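PDB 3FHD: ORF 37 from Human herpesvirus 8 type M, which cleaves double- and single-stranded DNA as an endonuclease and exonuclease, processing non-linear or branched viral DNA intermediates to promote production of unit-length genomes for packaging. Local coordinates for residues Ala30-Glu35 and Ala55-Ser60; Phe275-Met278 and Ile283-Ala286; Leu367-Asp372 and Phe430-Gly435. All coordinates share one frame; numbering follows the deposited sequence.

Contact 1: residues Ala30-Glu35 and Ala55-Ser60; sequences ADLFSE and ASLSFS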
ATOM      1  N   ALA A  30     -15.915   8.174  21.394  1.00 47.84           N
ATOM      2  CA  ALA A  30     -15.064   9.316  21.681  1.00 45.80           C
ATOM      3  C   ALA A  30     -15.607  10.499  20.913  1.00 44.13           C
ATOM      4  O   ALA A  30     -16.309  10.344  19.912  1.00 43.69           O
ATOM      5  CB  ALA A  30     -13.618   9.041  21.284  1.00 46.03           C
ATOM      6  N   ASP A  31     -15.286  11.687  21.392  1.00 42.08           N
ATOM      7  CA  ASP A  31     -15.788  12.878  20.761  1.00 40.05           C
ATOM      8  C   ASP A  31     -14.613  13.658  20.190  1.00 38.18           C
ATOM      9  O   ASP A  31     -13.827  14.231  20.945  1.00 37.75           O
ATOM     10  CB  ASP A  31     -16.586  13.702  21.781  1.00 40.35           C
ATOM     11  CG  ASP A  31     -17.403  14.827  21.140  1.00 40.49           C
ATOM     12  OD1 ASP A  31     -17.386  14.977  19.899  1.00 39.60           O
ATOM     13  OD2 ASP A  31     -18.065  15.570  21.897  1.00 41.54           O
ATOM     14  N   LEU A  32     -14.499  13.684  18.858  1.00 35.69           N
ATOM     15  CA  LEU A  32     -13.499  14.537  18.213  1.00 33.69           C
ATOM     16  C   LEU A  32     -13.733  16.003  18.554  1.00 32.50           C
ATOM     17  O   LEU A  32     -12.836  16.820  18.438  1.00 32.07           O
ATOM     18  CB  LEU A  32     -13.470  14.342  16.680  1.00 33.57           C
ATOM     19  CG  LEU A  32     -12.725  13.133  16.084  1.00 33.29           C
ATOM     20  CD1 LEU A  32     -12.790  13.126  14.555  1.00 33.57           C
ATOM     21  CD2 LEU A  32     -11.290  13.060  16.578  1.00 31.84           C
ATOM     22  N   PHE A  33     -14.951  16.330  18.970  1.00 32.07           N
ATOM     23  CA  PHE A  33     -15.305  17.705  19.314  1.00 31.55           C
ATOM     24  C   PHE A  33     -15.239  17.982  20.811  1.00 31.72           C
ATOM     25  O   PHE A  33     -15.323  19.133  21.242  1.00 31.85           O
ATOM     26  CB  PHE A  33     -16.661  18.079  18.690  1.00 31.46           C
ATOM     27  CG  PHE A  33     -16.628  18.078  17.188  1.00 30.91           C
ATOM     28  CD1 PHE A  33     -16.043  19.130  16.502  1.00 31.52           C
ATOM     29  CD2 PHE A  33     -17.134  17.002  16.466  1.00 30.76           C
ATOM     30  CE1 PHE A  33     -15.979  19.124  15.100  1.00 32.87           C
ATOM     31  CE2 PHE A  33     -17.085  16.977  15.070  1.00 30.77           C
ATOM     32  CZ  PHE A  33     -16.507  18.040  14.383  1.00 31.46           C
ATOM     33  N   SER A  34     -15.060  16.929  21.603  1.00 31.59           N
ATOM     34  CA  SER A  34     -14.913  17.087  23.047  1.00 31.73           C
ATOM     35  C   SER A  34     -13.542  17.675  23.345  1.00 31.17           C
ATOM     36  O   SER A  34     -12.574  17.374  22.658  1.00 31.13           O
ATOM     37  CB  SER A  34     -15.053  15.746  23.761  1.00 31.47           C
ATOM     38  OG  SER A  34     -14.702  15.879  25.133  1.00 34.46           O
ATOM     39  N   GLU A  35     -13.453  18.502  24.377  1.00 31.20           N
ATOM     40  CA  GLU A  35     -12.154  19.052  24.785  1.00 30.71           C
ATOM     41  C   GLU A  35     -11.402  18.141  25.778  1.00 30.06           C
ATOM     42  O   GLU A  35     -10.240  18.412  26.099  1.00 30.06           O
ATOM     43  CB  GLU A  35     -12.298  20.485  25.327  1.00 31.10           C
ATOM     44  N   ALA A  55     -11.515   3.309  17.107  1.00 23.77           N
ATOM     45  CA  ALA A  55     -12.231   3.107  15.828  1.00 24.25           C
ATOM     46  C   ALA A  55     -13.268   4.213  15.615  1.00 23.92           C
ATOM     47  O   ALA A  55     -13.568   4.563  14.485  1.00 24.11           O
ATOM     48  CB  ALA A  55     -12.904   1.705  15.763  1.00 23.79           C
ATOM     49  N   SER A  56     -13.782   4.785  16.707  1.00 21.68           N
ATOM     50  CA  SER A  56     -14.735   5.896  16.601  1.00 21.77           C
ATOM     51  C   SER A  56     -14.183   7.266  16.172  1.00 20.91           C
ATOM     52  O   SER A  56     -14.942   8.246  16.115  1.00 21.76           O
ATOM     53  CB  SER A  56     -15.535   6.059  17.893  1.00 21.96           C
ATOM     54  OG  SER A  56     -14.773   6.731  18.891  1.00 23.87           O
ATOM     55  N   LEU A  57     -12.882   7.339  15.906  1.00 18.56           N
ATOM     56  CA  LEU A  57     -12.245   8.599  15.504  1.00 17.71           C
ATOM     57  C   LEU A  57     -12.102   8.677  13.969  1.00 16.22           C
ATOM     58  O   LEU A  57     -11.264   9.400  13.462  1.00 16.62           O
ATOM     59  CB  LEU A  57     -10.893   8.739  16.205  1.00 16.52           C
ATOM     60  CG  LEU A  57     -10.940   8.775  17.761  1.00 18.29           C
ATOM     61  CD1 LEU A  57      -9.569   9.130  18.322  1.00 18.26           C
ATOM     62  CD2 LEU A  57     -11.974   9.748  18.268  1.00 17.74           C
ATOM     63  N   SER A  58     -12.924   7.908  13.261  1.00 15.71           N
ATOM     64  CA  SER A  58     -12.897   7.800  11.789  1.00 15.50           C
ATOM     65  C   SER A  58     -13.501   9.033  11.077  1.00 15.54           C
ATOM     66  O   SER A  58     -14.288   9.765  11.658  1.00 16.09           O
ATOM     67  CB  SER A  58     -13.688   6.540  11.392  1.00 16.00           C
ATOM     68  OG  SER A  58     -15.066   6.735  11.660  1.00 18.42           O
ATOM     69  N   PHE A  59     -13.181   9.216   9.807  1.00 15.03           N
ATOM     70  CA  PHE A  59     -13.802  10.256   8.975  1.00 15.08           C
ATOM     71  C   PHE A  59     -15.345  10.068   8.949  1.00 15.33           C
ATOM     72  O   PHE A  59     -16.079  11.037   8.998  1.00 14.79           O
ATOM     73  CB  PHE A  59     -13.235  10.137   7.557  1.00 15.46           C
ATOM     74  CG  PHE A  59     -13.540  11.340   6.617  1.00 15.87           C
ATOM     75  CD1 PHE A  59     -13.444  12.650   7.049  1.00 15.33           C
ATOM     76  CD2 PHE A  59     -13.819  11.115   5.272  1.00 19.67           C
ATOM     77  CE1 PHE A  59     -13.717  13.743   6.175  1.00 19.15           C
ATOM     78  CE2 PHE A  59     -14.071  12.229   4.374  1.00 18.21           C
ATOM     79  CZ  PHE A  59     -13.984  13.520   4.836  1.00 17.15           C
ATOM     80  N   SER A  60     -15.816   8.827   8.859  1.00 16.15           N
ATOM     81  CA  SER A  60     -17.265   8.546   8.801  1.00 17.39           C
ATOM     82  C   SER A  60     -17.980   9.047  10.058  1.00 18.47           C
ATOM     83  O   SER A  60     -19.010   9.736   9.955  1.00 18.54           O
ATOM     84  CB  SER A  60     -17.528   7.051   8.535  1.00 18.39           C
ATOM     85  OG  SER A  60     -16.922   6.636   7.299  1.00 20.57           O
TER
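The four residues that meet here, A30, L32, S56 and L57, have no flat side chain, and the flat groups of both segments lie to the side of the contact. The carboxylate of D31 turns one face to its own turn: F33 N lies above it, 65° out of its plane, and donates to D31 OD1 at 2.9 Å. The ring of F33 meets H65 and F91, with both planes steeply inclined to its own. The F59 ring goes to Y88, with R85 in a cation-pi contact. Across the contact the one polar link is A30 N to S56 OG, 3.1 Å with a bent angle of 143°. S56 OG also pairs with V53 O. With chi1 at 79°, this hydroxyl sits between its own backbone N and carbonyl carbon and faces A30. The rest is apolar. L57 touches through one branch: its CD2 lies 3.5 Å from A30 CB and 3.8 Å from L32 CD2. Both leucines also pack on helix 83-100, L32 on Y88 and K95, L57 on L92 and V96. S58 then caps helix 59-64 through K61 N. In the other segment S34 N returns to D31 O at 3.0 Å. Residues 31-34 thus form a type I beta turn with an Asx turn at its start, and this N-terminal loop packs on the helix-to-helix connection of an all-helical part of the chain.

Contact 2: residues Phe275-Met278 and Ile283-Ala286; sequences FAKM and IYAA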
ATOM      1  N   PHE A 275       6.691 -25.425   2.263  1.00 18.44           N
ATOM      2  CA  PHE A 275       6.963 -26.876   2.382  1.00 18.46           C
ATOM      3  C   PHE A 275       7.855 -27.184   3.576  1.00 18.19           C
ATOM      4  O   PHE A 275       8.490 -26.293   4.143  1.00 17.35           O
ATOM      5  CB  PHE A 275       7.612 -27.438   1.106  1.00 18.53           C
ATOM      6  CG  PHE A 275       8.973 -26.857   0.804  1.00 19.37           C
ATOM      7  CD1 PHE A 275      10.131 -27.474   1.268  1.00 20.54           C
ATOM      8  CD2 PHE A 275       9.093 -25.704   0.032  1.00 19.75           C
ATOM      9  CE1 PHE A 275      11.394 -26.930   1.004  1.00 19.94           C
ATOM     10  CE2 PHE A 275      10.350 -25.164  -0.254  1.00 19.47           C
ATOM     11  CZ  PHE A 275      11.495 -25.775   0.244  1.00 19.18           C
ATOM     12  N   ALA A 276       7.888 -28.462   3.958  1.00 17.67           N
ATOM     13  CA  ALA A 276       8.879 -28.929   4.911  1.00 18.65           C
ATOM     14  C   ALA A 276       9.788 -29.907   4.190  1.00 18.52           C
ATOM     15  O   ALA A 276       9.385 -30.555   3.195  1.00 18.10           O
ATOM     16  CB  ALA A 276       8.233 -29.592   6.122  1.00 19.05           C
ATOM     17  N   LYS A 277      11.026 -29.989   4.660  1.00 18.72           N
ATOM     18  CA  LYS A 277      11.988 -30.910   4.061  1.00 19.93           C
ATOM     19  C   LYS A 277      11.693 -32.354   4.508  1.00 20.05           C
ATOM     20  O   LYS A 277      12.555 -33.030   5.061  1.00 21.06           O
ATOM     21  CB  LYS A 277      13.429 -30.431   4.329  1.00 18.97           C
ATOM     22  CG  LYS A 277      13.660 -29.007   3.755  1.00 20.20           C
ATOM     23  CD  LYS A 277      14.941 -28.331   4.229  1.00 21.08           C
ATOM     24  CE  LYS A 277      16.168 -29.037   3.670  1.00 20.88           C
ATOM     25  NZ  LYS A 277      17.397 -28.231   3.937  1.00 20.89           N
ATOM     26  N   MET A 278      10.461 -32.820   4.249  1.00 20.57           N
ATOM     27  CA  MET A 278      10.019 -34.199   4.597  1.00 20.42           C
ATOM     28  C   MET A 278      10.081 -35.125   3.392  1.00 20.20           C
ATOM     29  O   MET A 278       9.907 -34.706   2.240  1.00 19.54           O
ATOM     30  CB  MET A 278       8.550 -34.260   5.078  1.00 21.19           C
ATOM     31  CG  MET A 278       8.061 -33.181   6.037  1.00 23.30           C
ATOM     32  SD  MET A 278       8.347 -33.483   7.793  1.00 29.66           S
ATOM     33  CE  MET A 278       7.173 -34.809   8.110  1.00 25.14           C
ATOM     34  N   ILE A 283       6.332 -30.593  -3.072  1.00 21.13           N
ATOM     35  CA  ILE A 283       6.897 -29.258  -3.277  1.00 20.34           C
ATOM     36  C   ILE A 283       8.410 -29.327  -2.996  1.00 20.00           C
ATOM     37  O   ILE A 283       9.206 -28.786  -3.764  1.00 19.55           O
ATOM     38  CB  ILE A 283       6.221 -28.179  -2.365  1.00 20.15           C
ATOM     39  CG1 ILE A 283       4.698 -28.178  -2.540  1.00 19.24           C
ATOM     40  CG2 ILE A 283       6.817 -26.787  -2.614  1.00 19.86           C
ATOM     41  CD1 ILE A 283       3.996 -27.131  -1.687  1.00 20.76           C
ATOM     42  N   TYR A 284       8.786 -30.030  -1.918  1.00 19.89           N
ATOM     43  CA  TYR A 284      10.200 -30.217  -1.542  1.00 19.44           C
ATOM     44  C   TYR A 284      10.972 -30.899  -2.670  1.00 19.70           C
ATOM     45  O   TYR A 284      12.093 -30.501  -3.014  1.00 20.38           O
ATOM     46  CB  TYR A 284      10.312 -31.023  -0.236  1.00 19.34           C
ATOM     47  CG  TYR A 284      11.730 -31.287   0.242  1.00 18.71           C
ATOM     48  CD1 TYR A 284      12.709 -30.292   0.192  1.00 18.36           C
ATOM     49  CD2 TYR A 284      12.090 -32.543   0.751  1.00 18.45           C
ATOM     50  CE1 TYR A 284      14.018 -30.543   0.635  1.00 19.07           C
ATOM     51  CE2 TYR A 284      13.382 -32.803   1.190  1.00 18.75           C
ATOM     52  CZ  TYR A 284      14.338 -31.793   1.137  1.00 18.51           C
ATOM     53  OH  TYR A 284      15.614 -32.038   1.568  1.00 19.10           O
ATOM     54  N   ALA A 285      10.357 -31.922  -3.258  1.00 19.31           N
ATOM     55  CA  ALA A 285      10.961 -32.624  -4.390  1.00 19.33           C
ATOM     56  C   ALA A 285      11.343 -31.641  -5.503  1.00 18.58           C
ATOM     57  O   ALA A 285      12.488 -31.637  -5.952  1.00 18.87           O
ATOM     58  CB  ALA A 285      10.031 -33.724  -4.915  1.00 18.77           C
ATOM     59  N   ALA A 286      10.388 -30.805  -5.914  1.00 18.07           N
ATOM     60  CA  ALA A 286      10.606 -29.792  -6.939  1.00 17.19           C
ATOM     61  C   ALA A 286      11.616 -28.723  -6.508  1.00 17.45           C
ATOM     62  O   ALA A 286      12.427 -28.272  -7.316  1.00 16.92           O
ATOM     63  CB  ALA A 286       9.297 -29.164  -7.325  1.00 16.56           C
TER
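This contact belongs to the loop between strand 262-269 and helix 282-292, where K277 folds back over Y284 in the first turn of that helix. K277 is the centre of an inverse gamma turn, with a weak bond from M278 N to A276 O. The turn lays K277 CA over one face of the Y284 ring, 3.6 Å from the centroid and 7° off the normal, a CH-pi contact. K277 CG follows at 3.5 Å from Y284 CE1. At the ring edge, near its plane, M278 O approaches Y284 CD2 at 3.4 Å. Y284 has CG anti to its own N (chi1 180°), which swings the ring out along the loop. F275 packs against the helix backbone, its CD1 close to Y284 CA and CB. Its ring is almost parallel to that of Y284, at 19°, but slid so far that the two hardly overlap. The touch is F275 CE1 to Y284 CD1, 3.7 Å. F275 CD2 meets I283 CG2, also at 3.7 Å. K277 NZ goes elsewhere, to D369 and Q371. The direct touch is mainly apolar and CH-pi, with a carbonyl oxygen near ring C-H groups that are probably slightly positive. D281 adds a polar link by accepting from A276 N and Y284 N.

Contact 3: residues Leu367-Asp372 and Phe430-Gly435; sequences LTDPQD and FFRKRG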
ATOM      1  N   LEU A 367      17.794 -18.570  -2.812  1.00 18.35           N
ATOM      2  CA  LEU A 367      18.600 -18.233  -1.645  1.00 18.59           C
ATOM      3  C   LEU A 367      19.383 -19.439  -1.145  1.00 18.91           C
ATOM      4  O   LEU A 367      18.953 -20.576  -1.349  1.00 18.92           O
ATOM      5  CB  LEU A 367      17.726 -17.638  -0.533  1.00 18.70           C
ATOM      6  CG  LEU A 367      16.822 -16.461  -0.961  1.00 18.14           C
ATOM      7  CD1 LEU A 367      15.729 -16.176   0.064  1.00 19.77           C
ATOM      8  CD2 LEU A 367      17.665 -15.209  -1.242  1.00 18.67           C
ATOM      9  N   THR A 368      20.529 -19.194  -0.497  1.00 19.07           N
ATOM     10  CA  THR A 368      21.224 -20.256   0.205  1.00 19.34           C
ATOM     11  C   THR A 368      20.385 -20.839   1.341  1.00 19.35           C
ATOM     12  O   THR A 368      19.615 -20.141   2.010  1.00 19.01           O
ATOM     13  CB  THR A 368      22.620 -19.833   0.762  1.00 20.12           C
ATOM     14  OG1 THR A 368      22.476 -18.703   1.636  1.00 19.09           O
ATOM     15  CG2 THR A 368      23.584 -19.514  -0.376  1.00 20.08           C
ATOM     16  N   ASP A 369      20.552 -22.135   1.536  1.00 18.77           N
ATOM     17  CA  ASP A 369      19.839 -22.878   2.550  1.00 19.21           C
ATOM     18  C   ASP A 369      20.634 -22.796   3.864  1.00 19.89           C
ATOM     19  O   ASP A 369      21.772 -23.251   3.912  1.00 19.04           O
ATOM     20  CB  ASP A 369      19.679 -24.314   2.061  1.00 18.71           C
ATOM     21  CG  ASP A 369      18.819 -25.156   2.961  1.00 18.73           C
ATOM     22  OD1 ASP A 369      18.711 -24.882   4.179  1.00 18.55           O
ATOM     23  OD2 ASP A 369      18.236 -26.118   2.437  1.00 18.94           O
ATOM     24  N   PRO A 370      20.028 -22.221   4.942  1.00 20.65           N
ATOM     25  CA  PRO A 370      20.760 -22.118   6.216  1.00 21.23           C
ATOM     26  C   PRO A 370      21.084 -23.468   6.900  1.00 22.37           C
ATOM     27  O   PRO A 370      21.803 -23.492   7.913  1.00 21.78           O
ATOM     28  CB  PRO A 370      19.849 -21.247   7.091  1.00 21.60           C
ATOM     29  CG  PRO A 370      18.459 -21.451   6.517  1.00 20.95           C
ATOM     30  CD  PRO A 370      18.662 -21.666   5.033  1.00 19.92           C
ATOM     31  N   GLN A 371      20.584 -24.583   6.369  1.00 23.33           N
ATOM     32  CA  GLN A 371      20.977 -25.882   6.932  1.00 25.10           C
ATOM     33  C   GLN A 371      22.397 -26.239   6.501  1.00 25.83           C
ATOM     34  O   GLN A 371      23.096 -27.026   7.163  1.00 25.92           O
ATOM     35  CB  GLN A 371      19.985 -26.988   6.582  1.00 24.81           C
ATOM     36  CG  GLN A 371      20.117 -28.218   7.477  1.00 27.14           C
ATOM     37  CD  GLN A 371      19.002 -29.205   7.268  1.00 29.23           C
ATOM     38  OE1 GLN A 371      17.893 -28.829   6.882  1.00 32.77           O
ATOM     39  NE2 GLN A 371      19.281 -30.476   7.514  1.00 29.64           N
ATOM     40  N   ASP A 372      22.821 -25.644   5.389  1.00 27.04           N
ATOM     41  CA  ASP A 372      24.182 -25.794   4.892  1.00 28.19           C
ATOM     42  C   ASP A 372      25.123 -24.837   5.642  1.00 28.63           C
ATOM     43  O   ASP A 372      26.186 -25.243   6.122  1.00 28.39           O
ATOM     44  CB  ASP A 372      24.231 -25.510   3.381  1.00 28.47           C
ATOM     45  CG  ASP A 372      23.439 -26.534   2.543  1.00 30.26           C
ATOM     46  OD1 ASP A 372      23.046 -27.610   3.067  1.00 31.53           O
ATOM     47  OD2 ASP A 372      23.221 -26.257   1.333  1.00 31.75           O
ATOM     48  N   PHE A 430       8.934 -16.747  -1.035  1.00 16.58           N
ATOM     49  CA  PHE A 430       8.543 -18.151  -0.885  1.00 16.99           C
ATOM     50  C   PHE A 430       9.316 -18.666   0.297  1.00 16.26           C
ATOM     51  O   PHE A 430      10.454 -18.198   0.559  1.00 16.26           O
ATOM     52  CB  PHE A 430       8.908 -18.968  -2.124  1.00 17.36           C
ATOM     53  CG  PHE A 430       8.144 -18.583  -3.367  1.00 19.21           C
ATOM     54  CD1 PHE A 430       7.015 -19.299  -3.760  1.00 19.34           C
ATOM     55  CD2 PHE A 430       8.563 -17.509  -4.156  1.00 18.24           C
ATOM     56  CE1 PHE A 430       6.303 -18.951  -4.893  1.00 18.94           C
ATOM     57  CE2 PHE A 430       7.861 -17.161  -5.313  1.00 19.91           C
ATOM     58  CZ  PHE A 430       6.723 -17.875  -5.677  1.00 19.54           C
ATOM     59  N   PHE A 431       8.708 -19.596   1.028  1.00 16.16           N
ATOM     60  CA  PHE A 431       9.210 -19.990   2.351  1.00 16.39           C
ATOM     61  C   PHE A 431       9.159 -21.501   2.579  1.00 16.28           C
ATOM     62  O   PHE A 431       8.464 -22.230   1.857  1.00 15.41           O
ATOM     63  CB  PHE A 431       8.439 -19.271   3.481  1.00 17.04           C
ATOM     64  CG  PHE A 431       8.625 -17.778   3.506  1.00 17.08           C
ATOM     65  CD1 PHE A 431       9.618 -17.192   4.292  1.00 18.23           C
ATOM     66  CD2 PHE A 431       7.800 -16.950   2.752  1.00 19.21           C
ATOM     67  CE1 PHE A 431       9.792 -15.800   4.325  1.00 19.15           C
ATOM     68  CE2 PHE A 431       7.981 -15.550   2.776  1.00 21.04           C
ATOM     69  CZ  PHE A 431       8.999 -14.990   3.562  1.00 20.02           C
ATOM     70  N   ARG A 432       9.912 -21.941   3.589  1.00 16.63           N
ATOM     71  CA  ARG A 432       9.848 -23.304   4.098  1.00 16.07           C
ATOM     72  C   ARG A 432       9.778 -23.366   5.634  1.00 17.02           C
ATOM     73  O   ARG A 432      10.242 -22.456   6.342  1.00 16.36           O
ATOM     74  CB  ARG A 432      10.995 -24.170   3.546  1.00 15.57           C
ATOM     75  CG  ARG A 432      12.375 -23.908   4.164  1.00 14.70           C
ATOM     76  CD  ARG A 432      13.381 -24.967   3.693  1.00 15.55           C
ATOM     77  NE  ARG A 432      14.740 -24.751   4.228  1.00 13.49           N
ATOM     78  CZ  ARG A 432      15.127 -25.043   5.469  1.00 15.88           C
ATOM     79  NH1 ARG A 432      14.268 -25.543   6.354  1.00 14.78           N
ATOM     80  NH2 ARG A 432      16.397 -24.838   5.836  1.00 14.61           N
ATOM     81  N   LYS A 433       9.159 -24.433   6.137  1.00 17.78           N
ATOM     82  CA  LYS A 433       9.161 -24.708   7.561  1.00 18.83           C
ATOM     83  C   LYS A 433      10.581 -24.967   8.076  1.00 18.42           C
ATOM     84  O   LYS A 433      11.435 -25.533   7.370  1.00 18.36           O
ATOM     85  CB  LYS A 433       8.261 -25.908   7.884  1.00 19.42           C
ATOM     86  CG  LYS A 433       6.747 -25.703   7.632  1.00 23.99           C
ATOM     87  CD  LYS A 433       6.191 -24.464   8.394  1.00 26.63           C
ATOM     88  CE  LYS A 433       4.646 -24.438   8.389  1.00 27.72           C
ATOM     89  NZ  LYS A 433       4.096 -23.199   9.050  1.00 29.97           N
ATOM     90  N   ARG A 434      10.821 -24.546   9.314  1.00 18.32           N
ATOM     91  CA  ARG A 434      12.022 -24.942  10.050  1.00 18.01           C
ATOM     92  C   ARG A 434      11.939 -26.399  10.461  1.00 17.79           C
ATOM     93  O   ARG A 434      10.870 -26.895  10.822  1.00 18.57           O
ATOM     94  CB  ARG A 434      12.209 -24.083  11.290  1.00 18.02           C
ATOM     95  CG  ARG A 434      12.567 -22.694  10.982  1.00 20.07           C
ATOM     96  CD  ARG A 434      12.682 -21.940  12.290  1.00 23.03           C
ATOM     97  NE  ARG A 434      12.760 -20.503  12.067  1.00 25.48           N
ATOM     98  CZ  ARG A 434      13.879 -19.800  12.218  1.00 27.68           C
ATOM     99  NH1 ARG A 434      15.001 -20.425  12.600  1.00 28.33           N
ATOM    100  NH2 ARG A 434      13.873 -18.487  11.998  1.00 26.92           N
ATOM    101  N   GLY A 435      13.067 -27.094  10.373  1.00 17.45           N
ATOM    102  CA  GLY A 435      13.117 -28.504  10.702  1.00 17.02           C
ATOM    103  C   GLY A 435      13.993 -28.715  11.907  1.00 16.82           C
ATOM    104  O   GLY A 435      14.620 -27.769  12.415  1.00 15.18           O
TER
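D369 and R432 form a salt bridge through single atoms: R432 NH2 donates to D369 OD1 at 2.8 Å. The donor comes on the syn side of the oxygen, 32° out of the carboxylate plane. Only NH2 bonds; R432 NE stays too far from either oxygen, and the carboxylate and guanidinium planes are 48° apart. D369 OD1 has a second donor, Q371 N, at 2.9 Å and nearly straight at 167°. The two donors reach it from opposite faces of the carboxylate. The other oxygen, D369 OD2, is taken by a salt bridge from K277 NZ. Two cations and a helix start would probably favour the ionised form of D369. The bond from Q371 N marks D369 as the N-cap of the short, weakly bonded helix 370-373, and D372 N donates to D369 O at 3.0 Å. This helix follows strand 362-367. R432 lies in strand 423-432, and strand 455-464 runs between these two in the mixed sheet, so the salt bridge spans a strand. R432 NH1 has its own acceptors: D438 OD2 in a salt bridge, and K433 O in a weak bond of 3.0 Å. D438 OD2 also takes G435 N. D369 N gives to Y291 OH, and Q371 OE1 accepts from K277 NZ. R432 extends from CG to NE, which carries the guanidinium across to the helix start. There P370 CD packs at 4.0 Å from R432 NH2.

From the N terminus, contact 1 comes first and closes the loop from 30 to 60, binding the N-terminal loop to the connection between helices 47-55 and 59-64. Strand 262-269, which carries magnesium ligands E266 and I267, comes later. Contact 2 closes the short loop after it, 275-286, onto helix 282-292. Contact 3 comes last and joins the start of helix 370-373, just after strand 362-367, to strand 423-432. The three follow in series; none nests or crosses. Contact 1 lies across the chain's centre from the others. Contacts 2 and 3 touch: K277 reaches D369 at the helix start and packs on R432, and F275 O probably accepts from K433 N at 2.8 Å.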